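Local coordinates for haloacid dehalogenase-like hydrolase (PDB 2RBK), which probably works as a magnesium-dependent phosphatase of the haloacid dehalogenase superfamily, here holding a vanadate-like mimic of the phosphoryl-transfer intermediate, at residues Thr2-Asp8 and Glu205-Asp211; Ile9-Val14 and Ile50-Leu56; Ile39-Arg45 and Ile62-Met68; Val75-Tyr81 and Glu194-Phe199. All coordinates share one frame. Residues are numbered along the deposited sequence.

In the fold
Interactions 1 and 3 are two parallel strand pairs of one Rossmann-like sheet, their centres about 11 Å apart, joined where strand 4-7 meets strand 38-42: L5 O lies 2.8 Å from F40 N and F7 O 2.8 Å from A42 N. Strand 4-7 runs on into the loop of interaction 2, bringing D8 and D10 to the magnesium ion; D211 joins them from the end of neighbouring strand 206-210, its OD1 2.9 Å from D10 O. Interactions 2 and 3 share a salt bridge, D10 OD2 to R45 NE at 2.8 Å, and T43 and G44 add hydrogen bonds to the vanadium ligand. Interaction 4 does not touch interaction 2 (nearest atoms about 11 Å apart); its I195 packs against F6, F40 and I66.

Interaction 1: Thr2-Asp8 and Glu205-Asp211; sequences TKALFFD and ETMSFGD. With MG (magnesium ion), chain B; VN4 (oxido(dioxo)vanadium), chain C.
F209 and E205, then F6 and M207 equally, bury most surface where parallel strands 4-7 and 206-210 run with axes 4.7 Å apart at 16°, in register from A4 beside T206 to F7 beside F209. M207 N, F6 N, F209 N and D8 N donate to A4 O, M207 O, F6 O and F209 O (3.0, 2.8, 2.9 and 3.1 Å). F209 (m) forms an offset stack with F7, centroids 4.4 Å apart and planes at 17°. E205 O accepts from K3 N (2.8 Å) and A4 N (3.2 Å); E205 OE1 makes a long salt bridge to K3 NZ (3.9 Å), water-bridged too (2.8 and 2.6 Å), and OE2 bonds K202 N. M207 CB lies 4.0 Å from L5 CD2, and F6 CE1 3.9 Å from T206 CG2. D8 OD1 (hydrogen-bonded to T12) and D211 OD1 each bind magnesium at 2.1 Å; D8 OD2 is bound to vanadium at 2.0 Å, consistent with a HAD nucleophile. Helix 250-258 packs on L5, F7, M207 and F209; helix 188-199 on F6 and T206.

Interaction 2: Ile9-Val14 and Ile50-Leu56; sequences IDGTLV and INNLSEL. With MG (magnesium ion), chain B; VN4 (oxido(dioxo)vanadium), chain C.
The 9-14 loop folds back on itself: L13 N, T12 N and V14 N reach I9 O (2.9, 3.1 and 3.0 Å), and G11 N returns to V14 O at 2.8 Å, G11 having positive phi (83°). This tight coil presents I9, L13 and V14 as bumps toward the 50-56 segment, which winds through an irregular turn into a helix at S54, L53 being its N-cap. The two backbones stay apart, the nearest CA atoms being those of V14 and N52 at 7.4 Å, so side chains fill the gap. I9 (m, t) rests its CD1 in the notch formed by I50 CG2 (4.1 Å) and L53 CD1 (3.8 Å), while I9 CG2 is 3.6 Å from N52 ND2. L53 (m, t) pushes CD2 toward L13 CD1 and V14 CG2, 4.3 Å from each. L13 (m, t) also brings CD1 to 4.1 Å from L56 CD1. N52 (chi1 p) sets ND2 3.9 Å from V14 CG2, which is 3.7 Å from the backbone carbonyl N52 O. At the loop's start I9 N and D10 N donate to O1 of the vanadium group (2.9 and 3.0 Å), and D10 O binds magnesium at 2.1 Å. D10 OD2 is salt-bridged to R45. This turn after the first strand, where D8 and D10 bind magnesium and T12 completes the DxDxT sequence, is the signature loop of HAD phosphatases.

Interaction 3: Ile39-Arg45 and Ile62-Met68; sequences IFIATGR and IDGYITM. With VN4 (oxido(dioxo)vanadium), chain C.
I41 (m, m) lays its CB 3.8 Å from Y65 CD2 and its CG1 3.8 Å from I62 CD1, forming an apolar patch on one face of the sheet. Strands 39-42 and 64-67 run parallel here, 4.6 Å apart between axes and at 15°, with I41 opposite Y65 and A42 opposite I66. I41 N donates to G64 O (3.2 Å), I66 N to I41 O (2.8 Å) and T43 N to I66 O (2.9 Å). At the start, D63 closes the pair twice: its N donates to I39 O (2.7 Å) and its OD2 (chi1 m) accepts from I39 N (2.8 Å). G64 leaves room for the F40 ring, since a CB there would lie only 3.1 Å from F40 CD2. On that face I66 (m, t) brings CD1 to 4.1 Å from A42 CB. Past the strand ends, M68 N donates to R45 O (3.2 Å). The strands belong to a beta-alpha-beta unit with helix 54-58. T43 (chi1 t) makes an ST turn, OG1 accepting from R45 N at 3.0 Å, and the same OG1 donates to O1 of the vanadium group (2.8 Å), while G44 N donates to O3 (2.9 Å). Backbone and hydroxyl donors at the strand's end thus meet the ligand oxygens, consistent with stabilising negative charge on a transferring phosphoryl group.

Interaction 4: Val75-Tyr81 and Glu194-Phe199; sequences VGEEVIY and EIIRHF
This is a surface contact of a beta hairpin with a helix, at the edge of the Rossmann-like sheet: the turn and outer strand 78-81 lie against helix 194-199, axes 8.8 Å apart and crossing at 118°. A type II' turn from V75 to E78, with G76 at positive phi (65°), is closed by V75 N to E78 O (2.9 Å) and E78 N to V75 O (3.0 Å); a classic bulge at I80 and Y81 opposite C73 follows. I80 (p, t) is the main knob, its CD1 3.5 Å from E194 O and 3.9 Å from I195 CD1. V75 (chi1 t) touches both I195 and F199, CG2 3.8 Å from I195 CD1 and CG1 3.8 Å from F199 CZ. H198 (chi1 t) touches I80 and V75, with ND1 3.7 Å from I80 CG2 and CD2 3.9 Å from V75 CG2. No hydrogen bond crosses; E194 OE1 is salt-bridged to R197 NE (2.9 Å) and its OE2 to K190, while Y81 CB packs 3.7 Å from E194 CG.

Interaction 1: Thr2-Asp8 and Glu205-Asp211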
# COMPACT_ATOMS: atom_id res chain seq x y z
N THR A 2 16.32 -13.24 -9.01
CA THR A 2 15.20 -12.30 -8.93
C THR A 2 14.85 -11.68 -10.27
O THR A 2 15.72 -11.20 -10.99
CB THR A 2 15.53 -11.20 -7.92
OG1 THR A 2 15.86 -11.75 -6.64
CG2 THR A 2 14.35 -10.28 -7.67
N LYS A 3 13.58 -11.67 -10.59
CA LYS A 3 13.01 -11.10 -11.80
C LYS A 3 12.05 -9.95 -11.51
O LYS A 3 11.85 -9.13 -12.40
CB LYS A 3 12.31 -12.15 -12.63
CG LYS A 3 13.26 -13.19 -13.22
CD LYS A 3 12.60 -14.14 -14.23
CE LYS A 3 13.57 -14.74 -15.25
NZ LYS A 3 12.87 -15.64 -16.23
N ALA A 4 11.44 -9.90 -10.35
CA ALA A 4 10.39 -8.93 -10.04
C ALA A 4 10.64 -8.34 -8.65
O ALA A 4 10.84 -9.09 -7.70
CB ALA A 4 9.03 -9.57 -10.09
N LEU A 5 10.63 -7.03 -8.58
CA LEU A 5 10.78 -6.26 -7.34
C LEU A 5 9.45 -5.61 -7.01
O LEU A 5 8.81 -5.01 -7.89
CB LEU A 5 11.80 -5.16 -7.53
CG LEU A 5 13.19 -5.57 -8.08
CD1 LEU A 5 14.07 -4.36 -8.19
CD2 LEU A 5 13.82 -6.66 -7.23
N PHE A 6 9.02 -5.69 -5.75
CA PHE A 6 7.80 -5.12 -5.28
C PHE A 6 8.08 -4.14 -4.15
O PHE A 6 8.57 -4.55 -3.11
CB PHE A 6 6.84 -6.21 -4.76
CG PHE A 6 6.44 -7.14 -5.86
CD1 PHE A 6 7.13 -8.30 -6.18
CD2 PHE A 6 5.31 -6.83 -6.64
CE1 PHE A 6 6.74 -9.11 -7.22
CE2 PHE A 6 4.93 -7.63 -7.70
CZ PHE A 6 5.64 -8.78 -7.97
N PHE A 7 7.79 -2.87 -4.39
CA PHE A 7 8.11 -1.80 -3.44
C PHE A 7 6.84 -1.19 -2.85
O PHE A 7 6.02 -0.62 -3.58
CB PHE A 7 8.86 -0.68 -4.11
CG PHE A 7 10.23 -1.06 -4.61
CD1 PHE A 7 10.45 -1.41 -5.92
CD2 PHE A 7 11.32 -1.09 -3.73
CE1 PHE A 7 11.72 -1.75 -6.37
CE2 PHE A 7 12.57 -1.44 -4.20
CZ PHE A 7 12.78 -1.77 -5.51
N ASP A 8 6.74 -1.22 -1.51
CA ASP A 8 5.87 -0.29 -0.84
C ASP A 8 6.31 1.13 -1.13
O ASP A 8 7.47 1.39 -1.45
CB ASP A 8 5.94 -0.57 0.66
CG ASP A 8 5.15 0.35 1.51
OD1 ASP A 8 5.72 0.89 2.49
OD2 ASP A 8 3.94 0.55 1.21
N GLU A 205 11.13 -16.11 -7.84
CA GLU A 205 11.89 -15.07 -8.52
C GLU A 205 11.48 -13.68 -8.07
O GLU A 205 11.72 -12.69 -8.77
CB GLU A 205 11.71 -15.24 -10.03
CG GLU A 205 12.18 -16.55 -10.60
CD GLU A 205 11.73 -16.83 -12.04
OE1 GLU A 205 12.54 -17.47 -12.77
OE2 GLU A 205 10.59 -16.47 -12.53
N THR A 206 10.82 -13.55 -6.90
CA THR A 206 10.31 -12.27 -6.42
C THR A 206 11.09 -11.74 -5.22
O THR A 206 11.60 -12.52 -4.40
CB THR A 206 8.83 -12.39 -6.03
OG1 THR A 206 8.64 -13.33 -4.97
CG2 THR A 206 7.99 -12.80 -7.24
N MET A 207 11.09 -10.43 -5.07
CA MET A 207 11.66 -9.75 -3.92
C MET A 207 10.72 -8.61 -3.55
O MET A 207 10.31 -7.84 -4.44
CB MET A 207 13.04 -9.22 -4.25
CG MET A 207 13.78 -8.55 -3.08
SD MET A 207 15.44 -8.02 -3.49
CE MET A 207 16.27 -9.61 -3.54
N SER A 208 10.43 -8.45 -2.27
CA SER A 208 9.56 -7.38 -1.80
C SER A 208 10.30 -6.53 -0.77
O SER A 208 11.25 -6.99 -0.11
CB SER A 208 8.28 -7.95 -1.21
OG SER A 208 8.57 -8.75 -0.09
N PHE A 209 9.85 -5.27 -0.63
CA PHE A 209 10.44 -4.26 0.21
C PHE A 209 9.34 -3.54 0.96
O PHE A 209 8.41 -3.04 0.31
CB PHE A 209 11.23 -3.24 -0.60
CG PHE A 209 12.35 -3.80 -1.46
CD1 PHE A 209 12.07 -4.43 -2.66
CD2 PHE A 209 13.67 -3.66 -1.09
CE1 PHE A 209 13.08 -4.90 -3.47
CE2 PHE A 209 14.69 -4.15 -1.89
CZ PHE A 209 14.40 -4.76 -3.09
N GLY A 210 9.46 -3.43 2.29
CA GLY A 210 8.42 -2.73 3.04
C GLY A 210 8.88 -2.31 4.39
O GLY A 210 9.94 -2.69 4.90
N ASP A 211 8.03 -1.46 5.01
CA ASP A 211 8.30 -0.90 6.31
C ASP A 211 7.15 -1.09 7.28
O ASP A 211 7.35 -0.66 8.43
CB ASP A 211 8.58 0.63 6.27
CG ASP A 211 7.32 1.41 6.00
OD1 ASP A 211 6.58 0.98 5.08
OD2 ASP A 211 7.05 2.41 6.73
MG MG B . 4.91 1.77 4.16
V VN4 C . 2.48 1.90 1.59
O1 VN4 C . 2.80 2.71 0.17
O2 VN4 C . 3.27 2.38 3.09
O3 VN4 C . 0.94 0.95 1.92
O HOH W 1 14.03 -13.46 -5.75
O HOH W 2 12.77 -18.16 -15.44
O HOH W 3 4.44 2.74 5.94
O HOH W 4 3.93 -0.01 4.63
O HOH W 5 1.02 3.44 1.69

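Interaction 2: Ile9-Val14 and Ile50-Leu56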
# COMPACT_ATOMS: atom_id res chain seq x y z
N ILE A 9 5.37 2.09 -1.01
CA ILE A 9 5.74 3.49 -1.24
C ILE A 9 6.13 4.13 0.12
O ILE A 9 7.30 4.49 0.31
CB ILE A 9 4.63 4.33 -1.89
CG1 ILE A 9 4.22 3.75 -3.24
CG2 ILE A 9 5.08 5.76 -1.99
CD1 ILE A 9 2.98 4.44 -3.81
N ASP A 10 5.17 4.34 0.99
CA ASP A 10 5.41 5.21 2.15
C ASP A 10 6.32 4.54 3.18
O ASP A 10 6.03 3.48 3.69
CB ASP A 10 4.08 5.60 2.75
CG ASP A 10 3.26 6.37 1.76
OD1 ASP A 10 3.65 7.52 1.46
OD2 ASP A 10 2.27 5.80 1.23
N GLY A 11 7.45 5.15 3.47
CA GLY A 11 8.46 4.63 4.36
C GLY A 11 9.39 3.65 3.72
O GLY A 11 10.29 3.13 4.40
N THR A 12 9.24 3.38 2.42
CA THR A 12 10.05 2.38 1.70
C THR A 12 10.72 3.04 0.50
O THR A 12 11.96 3.04 0.42
CB THR A 12 9.14 1.19 1.34
OG1 THR A 12 8.66 0.59 2.54
CG2 THR A 12 9.96 0.14 0.54
N LEU A 13 9.94 3.62 -0.40
CA LEU A 13 10.46 4.50 -1.44
C LEU A 13 10.50 5.95 -1.00
O LEU A 13 11.48 6.61 -1.25
CB LEU A 13 9.60 4.39 -2.74
CG LEU A 13 9.69 3.04 -3.43
CD1 LEU A 13 8.65 3.02 -4.57
CD2 LEU A 13 11.07 2.77 -3.97
N VAL A 14 9.43 6.45 -0.40
CA VAL A 14 9.28 7.86 -0.01
C VAL A 14 9.43 7.99 1.48
O VAL A 14 8.71 7.37 2.26
CB VAL A 14 7.90 8.39 -0.48
CG1 VAL A 14 7.74 9.89 -0.03
CG2 VAL A 14 7.71 8.29 -1.94
N ILE A 50 -1.75 8.56 -5.44
CA ILE A 50 -0.31 8.30 -5.68
C ILE A 50 0.24 9.52 -6.38
O ILE A 50 0.33 9.60 -7.63
CB ILE A 50 -0.09 6.99 -6.45
CG1 ILE A 50 -0.63 5.82 -5.68
CG2 ILE A 50 1.41 6.84 -6.74
CD1 ILE A 50 -0.54 4.49 -6.40
N ASN A 51 0.61 10.53 -5.60
CA ASN A 51 1.04 11.85 -6.06
C ASN A 51 2.52 12.05 -5.73
O ASN A 51 3.00 13.18 -5.85
CB ASN A 51 0.19 12.97 -5.44
CG ASN A 51 0.49 13.15 -3.95
OD1 ASN A 51 1.00 12.27 -3.27
ND2 ASN A 51 0.15 14.32 -3.39
N ASN A 52 3.23 10.99 -5.34
CA ASN A 52 4.58 11.13 -4.75
C ASN A 52 5.61 10.30 -5.48
O ASN A 52 6.73 10.15 -4.99
CB ASN A 52 4.49 10.83 -3.25
CG ASN A 52 3.98 9.44 -2.91
OD1 ASN A 52 3.55 8.69 -3.83
ND2 ASN A 52 3.94 9.16 -1.62
N LEU A 53 5.29 9.78 -6.70
CA LEU A 53 6.15 8.94 -7.45
C LEU A 53 6.61 9.54 -8.77
O LEU A 53 7.18 8.85 -9.61
CB LEU A 53 5.56 7.55 -7.74
CG LEU A 53 5.27 6.70 -6.53
CD1 LEU A 53 4.75 5.34 -7.05
CD2 LEU A 53 6.50 6.53 -5.67
N SER A 54 6.41 10.86 -9.01
CA SER A 54 6.72 11.42 -10.32
C SER A 54 8.15 11.21 -10.75
O SER A 54 8.41 11.04 -11.91
CB SER A 54 6.35 12.90 -10.39
OG SER A 54 7.10 13.67 -9.51
N GLU A 55 9.09 11.20 -9.82
CA GLU A 55 10.46 10.97 -10.26
C GLU A 55 10.66 9.62 -10.96
O GLU A 55 11.37 9.48 -11.98
CB GLU A 55 11.42 11.11 -9.08
CG GLU A 55 11.40 12.52 -8.52
CD GLU A 55 11.81 12.56 -7.08
OE1 GLU A 55 11.28 11.75 -6.30
OE2 GLU A 55 12.60 13.40 -6.70
N LEU A 56 10.01 8.62 -10.43
CA LEU A 56 10.11 7.29 -11.01
C LEU A 56 9.26 7.17 -12.29
O LEU A 56 9.67 6.54 -13.25
CB LEU A 56 9.70 6.20 -10.01
CG LEU A 56 10.51 6.16 -8.72
CD1 LEU A 56 9.98 5.10 -7.80
CD2 LEU A 56 11.99 5.94 -9.05
MG MG B . 4.91 1.77 4.16
V VN4 C . 2.48 1.90 1.59
O1 VN4 C . 2.80 2.71 0.17
O2 VN4 C . 3.27 2.38 3.09
O3 VN4 C . 0.94 0.95 1.92
O HOH W 4 3.93 -0.01 4.63
O HOH W 3 4.44 2.74 5.94
O HOH W 5 1.02 3.44 1.69

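Interaction 3: Ile39-Arg45 and Ile62-Met68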
# COMPACT_ATOMS: atom_id res chain seq x y z
N ILE A 39 9.83 -3.79 -12.12
CA ILE A 39 9.71 -2.97 -10.93
C ILE A 39 8.25 -2.61 -10.70
O ILE A 39 7.60 -1.99 -11.58
CB ILE A 39 10.55 -1.69 -11.09
CG1 ILE A 39 12.04 -2.03 -11.21
CG2 ILE A 39 10.24 -0.71 -9.96
CD1 ILE A 39 12.93 -0.88 -11.55
N PHE A 40 7.70 -3.04 -9.59
CA PHE A 40 6.29 -2.88 -9.29
C PHE A 40 6.13 -2.12 -8.01
O PHE A 40 6.87 -2.26 -7.02
CB PHE A 40 5.64 -4.25 -9.13
CG PHE A 40 5.78 -5.08 -10.39
CD1 PHE A 40 6.64 -6.15 -10.45
CD2 PHE A 40 5.05 -4.71 -11.51
CE1 PHE A 40 6.74 -6.87 -11.66
CE2 PHE A 40 5.16 -5.41 -12.71
CZ PHE A 40 6.04 -6.48 -12.78
N ILE A 41 5.08 -1.31 -7.97
CA ILE A 41 4.60 -0.64 -6.77
C ILE A 41 3.61 -1.52 -6.06
O ILE A 41 2.78 -2.15 -6.74
CB ILE A 41 3.97 0.71 -7.17
CG1 ILE A 41 5.03 1.62 -7.82
CG2 ILE A 41 3.27 1.39 -6.00
CD1 ILE A 41 6.20 1.94 -6.93
N ALA A 42 3.67 -1.60 -4.74
CA ALA A 42 2.73 -2.39 -3.94
C ALA A 42 2.35 -1.53 -2.76
O ALA A 42 3.08 -1.47 -1.76
CB ALA A 42 3.30 -3.73 -3.56
N THR A 43 1.17 -0.86 -2.85
CA THR A 43 0.78 0.17 -1.91
C THR A 43 -0.65 -0.01 -1.45
O THR A 43 -1.53 -0.50 -2.15
CB THR A 43 1.02 1.55 -2.55
OG1 THR A 43 0.71 2.60 -1.63
CG2 THR A 43 0.15 1.79 -3.78
N GLY A 44 -0.90 0.49 -0.21
CA GLY A 44 -2.22 0.72 0.27
C GLY A 44 -2.90 1.89 -0.36
O GLY A 44 -4.13 2.05 -0.33
N ARG A 45 -2.16 2.84 -0.95
CA ARG A 45 -2.79 3.97 -1.57
C ARG A 45 -3.58 3.55 -2.79
O ARG A 45 -3.12 2.72 -3.58
CB ARG A 45 -1.74 4.98 -2.04
CG ARG A 45 -0.97 5.70 -0.99
CD ARG A 45 0.02 6.69 -1.56
NE ARG A 45 0.75 7.40 -0.51
CZ ARG A 45 0.78 8.71 -0.34
NH1 ARG A 45 0.11 9.55 -1.13
NH2 ARG A 45 1.52 9.17 0.66
N ILE A 62 8.56 2.20 -13.72
CA ILE A 62 7.58 1.31 -13.09
C ILE A 62 6.86 0.50 -14.15
O ILE A 62 6.34 1.06 -15.11
CB ILE A 62 6.61 2.11 -12.21
CG1 ILE A 62 7.35 2.80 -11.06
CG2 ILE A 62 5.47 1.24 -11.72
CD1 ILE A 62 6.58 3.92 -10.43
N ASP A 63 6.82 -0.82 -13.94
CA ASP A 63 6.20 -1.78 -14.87
C ASP A 63 4.77 -2.13 -14.51
O ASP A 63 4.08 -2.75 -15.35
CB ASP A 63 7.07 -3.02 -14.98
CG ASP A 63 8.45 -2.67 -15.50
OD1 ASP A 63 8.55 -2.08 -16.62
OD2 ASP A 63 9.45 -2.90 -14.79
N GLY A 64 4.30 -1.83 -13.32
CA GLY A 64 2.92 -2.15 -12.93
C GLY A 64 2.70 -1.75 -11.50
O GLY A 64 3.62 -1.43 -10.76
N TYR A 65 1.40 -1.80 -11.12
CA TYR A 65 0.93 -1.33 -9.86
C TYR A 65 -0.01 -2.31 -9.17
O TYR A 65 -0.99 -2.77 -9.77
CB TYR A 65 0.14 0.00 -10.01
CG TYR A 65 0.99 1.18 -10.45
CD1 TYR A 65 1.35 1.35 -11.78
CD2 TYR A 65 1.41 2.14 -9.53
CE1 TYR A 65 2.11 2.42 -12.18
CE2 TYR A 65 2.18 3.21 -9.92
CZ TYR A 65 2.52 3.34 -11.25
OH TYR A 65 3.29 4.42 -11.63
N ILE A 66 0.28 -2.52 -7.90
CA ILE A 66 -0.60 -3.12 -6.94
C ILE A 66 -1.05 -1.98 -6.03
O ILE A 66 -0.21 -1.39 -5.34
CB ILE A 66 0.14 -4.23 -6.13
CG1 ILE A 66 0.54 -5.39 -7.03
CG2 ILE A 66 -0.67 -4.65 -4.90
CD1 ILE A 66 1.72 -6.14 -6.43
N THR A 67 -2.33 -1.63 -6.08
CA THR A 67 -2.86 -0.52 -5.27
C THR A 67 -3.96 -1.05 -4.39
O THR A 67 -4.44 -2.18 -4.52
CB THR A 67 -3.37 0.63 -6.18
OG1 THR A 67 -4.61 0.27 -6.81
CG2 THR A 67 -2.34 1.05 -7.19
N MET A 68 -4.35 -0.20 -3.42
CA MET A 68 -5.39 -0.58 -2.47
C MET A 68 -5.10 -1.99 -1.88
O MET A 68 -5.99 -2.84 -1.75
CB MET A 68 -6.79 -0.51 -3.07
CG MET A 68 -7.13 0.90 -3.46
SD MET A 68 -8.86 1.19 -3.77
CE MET A 68 -8.88 1.51 -5.54
V VN4 C . 2.48 1.90 1.59
O1 VN4 C . 2.80 2.71 0.17
O2 VN4 C . 3.27 2.38 3.09
O3 VN4 C . 0.94 0.95 1.92
O HOH W 5 1.02 3.44 1.69

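Interaction 4: Val75-Tyr81 and Glu194-Phe199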
# COMPACT_ATOMS: atom_id res chain seq x y z
N VAL A 75 -1.41 -3.05 -15.11
CA VAL A 75 -0.15 -3.06 -15.84
C VAL A 75 -0.39 -2.17 -17.06
O VAL A 75 -1.20 -2.51 -17.92
CB VAL A 75 0.26 -4.46 -16.24
CG1 VAL A 75 1.56 -4.43 -17.09
CG2 VAL A 75 0.42 -5.33 -14.99
N GLY A 76 0.24 -1.01 -17.09
CA GLY A 76 -0.07 -0.05 -18.14
C GLY A 76 -1.50 0.40 -17.95
O GLY A 76 -1.91 0.77 -16.86
N GLU A 77 -2.29 0.35 -19.00
CA GLU A 77 -3.70 0.72 -18.91
C GLU A 77 -4.59 -0.48 -18.60
O GLU A 77 -5.82 -0.33 -18.52
CB GLU A 77 -4.18 1.40 -20.20
CG GLU A 77 -3.41 2.69 -20.51
CD GLU A 77 -3.53 3.75 -19.42
OE1 GLU A 77 -4.68 4.03 -18.96
OE2 GLU A 77 -2.47 4.33 -19.01
N GLU A 78 -4.04 -1.68 -18.46
CA GLU A 78 -4.78 -2.89 -18.31
C GLU A 78 -5.00 -3.26 -16.85
O GLU A 78 -4.04 -3.57 -16.15
CB GLU A 78 -4.04 -4.01 -19.02
CG GLU A 78 -4.77 -5.36 -18.99
CD GLU A 78 -4.05 -6.47 -19.67
OE1 GLU A 78 -3.00 -6.26 -20.34
OE2 GLU A 78 -4.52 -7.61 -19.53
N VAL A 79 -6.25 -3.25 -16.41
CA VAL A 79 -6.57 -3.80 -15.08
C VAL A 79 -6.46 -5.33 -15.14
O VAL A 79 -7.07 -5.96 -16.03
CB VAL A 79 -7.98 -3.35 -14.62
CG1 VAL A 79 -8.30 -4.05 -13.31
CG2 VAL A 79 -8.06 -1.83 -14.52
N ILE A 80 -5.66 -5.89 -14.27
CA ILE A 80 -5.47 -7.35 -14.22
C ILE A 80 -6.22 -8.02 -13.12
O ILE A 80 -6.40 -9.26 -13.16
CB ILE A 80 -3.98 -7.72 -14.24
CG1 ILE A 80 -3.26 -7.32 -12.94
CG2 ILE A 80 -3.28 -7.18 -15.48
CD1 ILE A 80 -1.90 -7.91 -12.79
N TYR A 81 -6.67 -7.27 -12.10
CA TYR A 81 -7.41 -7.82 -10.99
C TYR A 81 -8.03 -6.66 -10.23
O TYR A 81 -7.38 -5.63 -10.02
CB TYR A 81 -6.53 -8.65 -10.01
CG TYR A 81 -7.29 -9.08 -8.80
CD1 TYR A 81 -8.29 -10.05 -8.85
CD2 TYR A 81 -7.06 -8.48 -7.57
CE1 TYR A 81 -9.02 -10.40 -7.74
CE2 TYR A 81 -7.81 -8.81 -6.46
CZ TYR A 81 -8.79 -9.78 -6.53
OH TYR A 81 -9.51 -10.18 -5.44
N GLU A 194 -1.01 -11.80 -8.66
CA GLU A 194 -1.64 -11.33 -9.91
C GLU A 194 -0.61 -10.78 -10.87
O GLU A 194 -0.64 -11.07 -12.06
CB GLU A 194 -2.73 -10.32 -9.57
CG GLU A 194 -3.90 -10.95 -8.82
CD GLU A 194 -4.64 -11.97 -9.63
OE1 GLU A 194 -4.68 -11.84 -10.87
OE2 GLU A 194 -5.19 -12.93 -9.02
N ILE A 195 0.33 -9.98 -10.37
CA ILE A 195 1.35 -9.43 -11.24
C ILE A 195 2.21 -10.54 -11.85
O ILE A 195 2.46 -10.54 -13.05
CB ILE A 195 2.23 -8.44 -10.48
CG1 ILE A 195 1.46 -7.12 -10.14
CG2 ILE A 195 3.56 -8.15 -11.18
CD1 ILE A 195 1.23 -6.20 -11.33
N ILE A 196 2.67 -11.48 -11.03
CA ILE A 196 3.59 -12.47 -11.59
C ILE A 196 2.82 -13.40 -12.56
O ILE A 196 3.45 -13.85 -13.52
CB ILE A 196 4.38 -13.24 -10.51
CG1 ILE A 196 3.54 -14.19 -9.68
CG2 ILE A 196 5.20 -12.25 -9.70
CD1 ILE A 196 4.34 -14.90 -8.60
N ARG A 197 1.55 -13.66 -12.30
CA ARG A 197 0.69 -14.43 -13.26
C ARG A 197 0.74 -13.74 -14.59
O ARG A 197 0.88 -14.38 -15.64
CB ARG A 197 -0.75 -14.50 -12.71
CG ARG A 197 -1.83 -15.08 -13.58
CD ARG A 197 -3.26 -14.96 -13.09
NE ARG A 197 -3.68 -13.56 -12.98
CZ ARG A 197 -3.98 -12.79 -13.97
NH1 ARG A 197 -3.92 -13.28 -15.21
NH2 ARG A 197 -4.36 -11.50 -13.77
N HIS A 198 0.60 -12.40 -14.63
CA HIS A 198 0.57 -11.68 -15.89
C HIS A 198 1.89 -11.77 -16.66
O HIS A 198 1.91 -11.84 -17.90
CB HIS A 198 0.21 -10.23 -15.56
CG HIS A 198 0.08 -9.36 -16.74
ND1 HIS A 198 -1.06 -9.33 -17.50
CD2 HIS A 198 0.92 -8.45 -17.30
CE1 HIS A 198 -0.89 -8.45 -18.46
NE2 HIS A 198 0.29 -7.90 -18.39
N PHE A 199 3.01 -11.74 -15.94
CA PHE A 199 4.32 -11.72 -16.54
C PHE A 199 4.96 -13.11 -16.68
O PHE A 199 6.02 -13.22 -17.26
CB PHE A 199 5.30 -10.82 -15.78
CG PHE A 199 5.06 -9.35 -16.02
CD1 PHE A 199 4.16 -8.60 -15.27
CD2 PHE A 199 5.74 -8.71 -17.04
CE1 PHE A 199 3.97 -7.26 -15.55
CE2 PHE A 199 5.52 -7.36 -17.32
CZ PHE A 199 4.64 -6.66 -16.54